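Local structure of nucleoporin nup120 (Schizosaccharomyces pombe, 4GQ2) at residues E555-T558 with K559-S563; I12-S16 with F17-G21. The protein serves as a structural component of the nuclear pore complex, whose nucleoporins can also act as docking or interaction partners for transiently associated transport factors. All blocks are in the same frame, centred on the assembly; numbering follows the deposited sequence.

Contact 1. Residues E555-T558 with K559-S563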
loop_
_atom_site.group_PDB
_atom_site.type_symbol
_atom_site.label_atom_id
_atom_site.label_comp_id
_atom_site.label_asym_id
_atom_site.label_seq_id
_atom_site.Cartn_x
_atom_site.Cartn_y
_atom_site.Cartn_z
ATOM N N GLU A 555 -17.170 -18.682 -7.730
ATOM C CA GLU A 555 -17.953 -19.598 -8.580
ATOM C C GLU A 555 -19.284 -20.080 -7.955
ATOM O O GLU A 555 -19.589 -19.738 -6.809
ATOM C CB GLU A 555 -17.079 -20.813 -8.955
ATOM C CG GLU A 555 -15.613 -20.506 -9.251
ATOM C CD GLU A 555 -15.384 -19.852 -10.605
ATOM O OE1 GLU A 555 -16.005 -20.283 -11.601
ATOM O OE2 GLU A 555 -14.563 -18.912 -10.677
ATOM N N PRO A 556 -20.095 -20.856 -8.710
ATOM C CA PRO A 556 -20.105 -21.155 -10.145
ATOM C C PRO A 556 -21.348 -20.594 -10.837
ATOM O O PRO A 556 -22.254 -20.089 -10.160
ATOM C CB PRO A 556 -20.149 -22.683 -10.167
ATOM C CG PRO A 556 -20.840 -23.067 -8.891
ATOM C CD PRO A 556 -20.869 -21.869 -7.973
ATOM N N LEU A 557 -21.400 -20.695 -12.166
ATOM C CA LEU A 557 -22.514 -20.128 -12.934
ATOM C C LEU A 557 -23.872 -20.681 -12.478
ATOM O O LEU A 557 -24.826 -19.915 -12.305
ATOM C CB LEU A 557 -22.327 -20.353 -14.439
ATOM C CG LEU A 557 -22.682 -19.237 -15.440
ATOM C CD1 LEU A 557 -22.848 -19.822 -16.836
ATOM C CD2 LEU A 557 -23.903 -18.390 -15.077
ATOM N N THR A 558 -23.940 -22.000 -12.274
ATOM C CA THR A 558 -25.164 -22.675 -11.816
ATOM C C THR A 558 -25.771 -22.044 -10.556
ATOM O O THR A 558 -26.946 -21.668 -10.556
ATOM C CB THR A 558 -24.939 -24.185 -11.576
ATOM O OG1 THR A 558 -23.904 -24.373 -10.600
ATOM C CG2 THR A 558 -24.548 -24.889 -12.872
ATOM N N LYS A 559 -24.963 -21.911 -9.503
ATOM C CA LYS A 559 -25.415 -21.309 -8.245
ATOM C C LYS A 559 -25.841 -19.844 -8.415
ATOM O O LYS A 559 -26.799 -19.394 -7.776
ATOM C CB LYS A 559 -24.346 -21.455 -7.154
ATOM C CG LYS A 559 -24.787 -21.007 -5.762
ATOM C CD LYS A 559 -24.063 -21.756 -4.646
ATOM C CE LYS A 559 -22.619 -21.302 -4.458
ATOM N NZ LYS A 559 -22.499 -19.924 -3.905
ATOM N N LEU A 560 -25.138 -19.111 -9.279
ATOM C CA LEU A 560 -25.530 -17.740 -9.612
ATOM C C LEU A 560 -26.922 -17.686 -10.238
ATOM O O LEU A 560 -27.745 -16.863 -9.848
ATOM C CB LEU A 560 -24.501 -17.076 -10.530
ATOM C CG LEU A 560 -23.319 -16.394 -9.848
ATOM C CD1 LEU A 560 -22.175 -16.204 -10.832
ATOM C CD2 LEU A 560 -23.737 -15.067 -9.232
ATOM N N ILE A 561 -27.177 -18.580 -11.191
ATOM C CA ILE A 561 -28.474 -18.670 -11.871
ATOM C C ILE A 561 -29.620 -18.952 -10.891
ATOM O O ILE A 561 -30.701 -18.366 -11.003
ATOM C CB ILE A 561 -28.449 -19.743 -12.995
ATOM C CG1 ILE A 561 -27.431 -19.385 -14.096
ATOM C CG2 ILE A 561 -29.842 -19.986 -13.574
ATOM C CD1 ILE A 561 -27.673 -18.076 -14.819
ATOM N N SER A 562 -29.366 -19.830 -9.921
ATOM C CA SER A 562 -30.391 -20.274 -8.970
ATOM C C SER A 562 -30.906 -19.190 -8.010
ATOM O O SER A 562 -31.700 -19.484 -7.115
ATOM C CB SER A 562 -29.907 -21.503 -8.193
ATOM O OG SER A 562 -28.763 -21.196 -7.415
ATOM N N SER A 563 -30.456 -17.949 -8.194
ATOM C CA SER A 563 -31.049 -16.802 -7.506
ATOM C C SER A 563 -32.385 -16.471 -8.174
ATOM O O SER A 563 -32.436 -16.098 -9.350
ATOM C CB SER A 563 -30.105 -15.592 -7.506
ATOM O OG SER A 563 -29.914 -15.074 -8.812
#
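Three successive i to i+4 backbone bonds join the two segments: Leu-560 N to Pro-556 O (3.2 Å), Ile-561 N to Leu-557 O (2.9 Å) and Ser-562 N to Thr-558 O (3.1 Å, bent to 147°). On one side of this turn CD2 of Leu-557 lies 3.8 Å from CD1 of Ile-561, the two branched chains crossing at a slant. On another, the Pro-556 ring meets the lysine: its CD sits 3.6 Å from CB of Lys-559. The lysine chain leaves with CG anti to the backbone N (chi1 -173°) and bends at chi3 (75°), which brings CE to 4.0 Å from the same CD of Pro-556; a second bend at chi4 keeps NZ near Glu-555 O. The unit is the short helix 557-561, little more than one turn, with Pro-556, reached through a cis peptide bond, at its N-cap. Beyond its last residue, serine hydroxyls turn back onto carbonyls: Ser-562 OG donates to Lys-559 O at 2.7 Å, tilted from the carbonyl plane, and Ser-563 OG donates to Leu-560 O nearly in line with its C=O bond, at 3.0 Å. The leucines and Ile-561 rest on helix 571-585, Ile-561 against Ile-572 and Tyr-575, Leu-557 against Asp-579.

Contact 2. Residues I12-S16 with F17-G21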
loop_
_atom_site.group_PDB
_atom_site.type_symbol
_atom_site.label_atom_id
_atom_site.label_comp_id
_atom_site.label_asym_id
_atom_site.label_seq_id
_atom_site.Cartn_x
_atom_site.Cartn_y
_atom_site.Cartn_z
ATOM N N ILE A 12 -4.337 -7.566 15.049
ATOM C CA ILE A 12 -4.181 -6.777 16.259
ATOM C C ILE A 12 -2.694 -6.509 16.484
ATOM O O ILE A 12 -2.027 -7.173 17.285
ATOM C CB ILE A 12 -4.827 -7.468 17.471
ATOM C CG1 ILE A 12 -6.306 -7.680 17.208
ATOM C CG2 ILE A 12 -4.657 -6.629 18.725
ATOM C CD1 ILE A 12 -6.961 -8.614 18.191
ATOM N N ASP A 13 -2.184 -5.543 15.730
ATOM C CA ASP A 13 -0.832 -5.072 15.880
ATOM C C ASP A 13 -0.850 -3.554 15.735
ATOM O O ASP A 13 -1.849 -2.988 15.276
ATOM C CB ASP A 13 0.132 -5.771 14.901
ATOM C CG ASP A 13 -0.228 -5.563 13.430
ATOM O OD1 ASP A 13 -0.636 -4.452 13.029
ATOM O OD2 ASP A 13 -0.059 -6.519 12.647
ATOM N N LEU A 14 0.231 -2.904 16.163
ATOM C CA LEU A 14 0.314 -1.446 16.168
ATOM C C LEU A 14 0.114 -0.845 14.777
ATOM O O LEU A 14 -0.631 0.130 14.607
ATOM C CB LEU A 14 1.653 -0.998 16.771
ATOM C CG LEU A 14 1.700 -0.699 18.277
ATOM C CD1 LEU A 14 1.130 -1.817 19.147
ATOM C CD2 LEU A 14 3.130 -0.390 18.689
ATOM N N GLN A 15 0.766 -1.453 13.789
ATOM C CA GLN A 15 0.728 -0.990 12.405
ATOM C C GLN A 15 -0.690 -0.951 11.821
ATOM O O GLN A 15 -1.078 0.049 11.211
ATOM C CB GLN A 15 1.651 -1.856 11.536
ATOM C CG GLN A 15 1.926 -1.322 10.133
ATOM C CD GLN A 15 2.621 0.035 10.113
ATOM O OE1 GLN A 15 3.368 0.397 11.030
ATOM N NE2 GLN A 15 2.379 0.791 9.052
ATOM N N SER A 16 -1.459 -2.022 12.022
ATOM C CA SER A 16 -2.789 -2.141 11.418
ATOM C C SER A 16 -3.798 -1.189 12.041
ATOM O O SER A 16 -4.787 -0.830 11.406
ATOM C CB SER A 16 -3.319 -3.575 11.504
ATOM O OG SER A 16 -2.478 -4.484 10.813
ATOM N N PHE A 17 -3.542 -0.790 13.283
ATOM C CA PHE A 17 -4.406 0.151 14.001
ATOM C C PHE A 17 -3.908 1.599 13.891
ATOM O O PHE A 17 -4.481 2.489 14.517
ATOM C CB PHE A 17 -4.495 -0.247 15.479
ATOM C CG PHE A 17 -5.537 -1.288 15.775
ATOM C CD1 PHE A 17 -5.422 -2.583 15.280
ATOM C CD2 PHE A 17 -6.634 -0.978 16.575
ATOM C CE1 PHE A 17 -6.392 -3.544 15.559
ATOM C CE2 PHE A 17 -7.600 -1.938 16.865
ATOM C CZ PHE A 17 -7.480 -3.223 16.357
ATOM N N CYS A 18 -2.850 1.836 13.105
ATOM C CA CYS A 18 -2.233 3.174 12.986
ATOM C C CYS A 18 -1.837 3.762 14.342
ATOM O O CYS A 18 -2.054 4.947 14.605
ATOM C CB CYS A 18 -3.145 4.161 12.252
ATOM S SG CYS A 18 -3.804 3.558 10.692
ATOM N N LEU A 19 -1.251 2.931 15.196
ATOM C CA LEU A 19 -0.866 3.369 16.519
ATOM C C LEU A 19 0.571 3.863 16.531
ATOM O O LEU A 19 1.404 3.388 15.759
ATOM C CB LEU A 19 -1.035 2.230 17.520
ATOM C CG LEU A 19 -2.441 1.665 17.769
ATOM C CD1 LEU A 19 -2.397 0.660 18.916
ATOM C CD2 LEU A 19 -3.487 2.745 18.039
ATOM N N GLU A 20 0.848 4.816 17.413
ATOM C CA GLU A 20 2.193 5.352 17.601
ATOM C C GLU A 20 2.997 4.589 18.652
ATOM O O GLU A 20 4.229 4.578 18.608
ATOM C CB GLU A 20 2.125 6.832 17.967
ATOM C CG GLU A 20 1.769 7.742 16.800
ATOM C CD GLU A 20 1.609 9.195 17.213
ATOM O OE1 GLU A 20 0.983 9.961 16.449
ATOM O OE2 GLU A 20 2.102 9.577 18.298
ATOM N N GLY A 21 2.304 3.958 19.598
ATOM C CA GLY A 21 2.974 3.157 20.618
ATOM C C GLY A 21 2.066 2.460 21.616
ATOM O O GLY A 21 0.850 2.373 21.431
#
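Phe-17, Leu-14 and Leu-19 carry this tight bend. The Phe-17 ring is folded back against the incoming chain: CD1 lies 3.6 Å from Asp-13 O, and CE1 reaches 4.0 Å from CA of Ile-12. CG stands anti to the carbonyl carbon and beside the backbone N (chi1 -85°), which turns the ring back toward Ile-12 and Asp-13. Leu-14 and Leu-19 meet on another side of the bend, crossing at about a right angle, with CG of Leu-14 4.1 Å from CB of Leu-19. Next to that pair Leu-14 O takes a nearly linear bond from Leu-19 N (2.9 Å, 173°) and a weak one from Phe-17 N. CD2 of Leu-14 extends on to CA of Gly-21. A type I beta turn from Gln-15 to Cys-18 forms the corner, closed by Cys-18 N on Gln-15 O from above the carbonyl plane. Asp-13 braces its start as an Asx motif: OD1 accepts from Ser-16 N at 2.8 Å and from Ser-16 OG at 2.9 Å, while OD2 is held by Ile-434 N. The Phe-17 ring also stacks on Phe-673 and meets Phe-87 edge-to-face. Cutting Phe-17 back to an alanine is likely to leave both rings without their aromatic mate and to open a gap beside Ile-12 and Asp-13. The bend, which joins two sheets of the beta-propeller through strands 3-11 and 21-26, is thus lodged between strand 83-88 and helix 672-703, with Leu-14 and Leu-19 both against Asn-102 of strand 101-106.

How the contacts relate
From the N terminus, contact 2 comes first, turning the chain between strand 3-11 of the eight-stranded sheet and strand 21-26 at the edge of the five-stranded one. Contact 1 follows more than 500 residues later, after strand 539-544 has paired with strand 3-11 and helix 548-553 has followed. The two are in series: each closes only its own local turn, and they neither nest nor cross. Their centres are 40 Å apart and their nearest atoms about 28 Å. Contact 2 joins neighbouring sheets, whereas contact 1 lies at the surface, where the chain passes to helix 571-585.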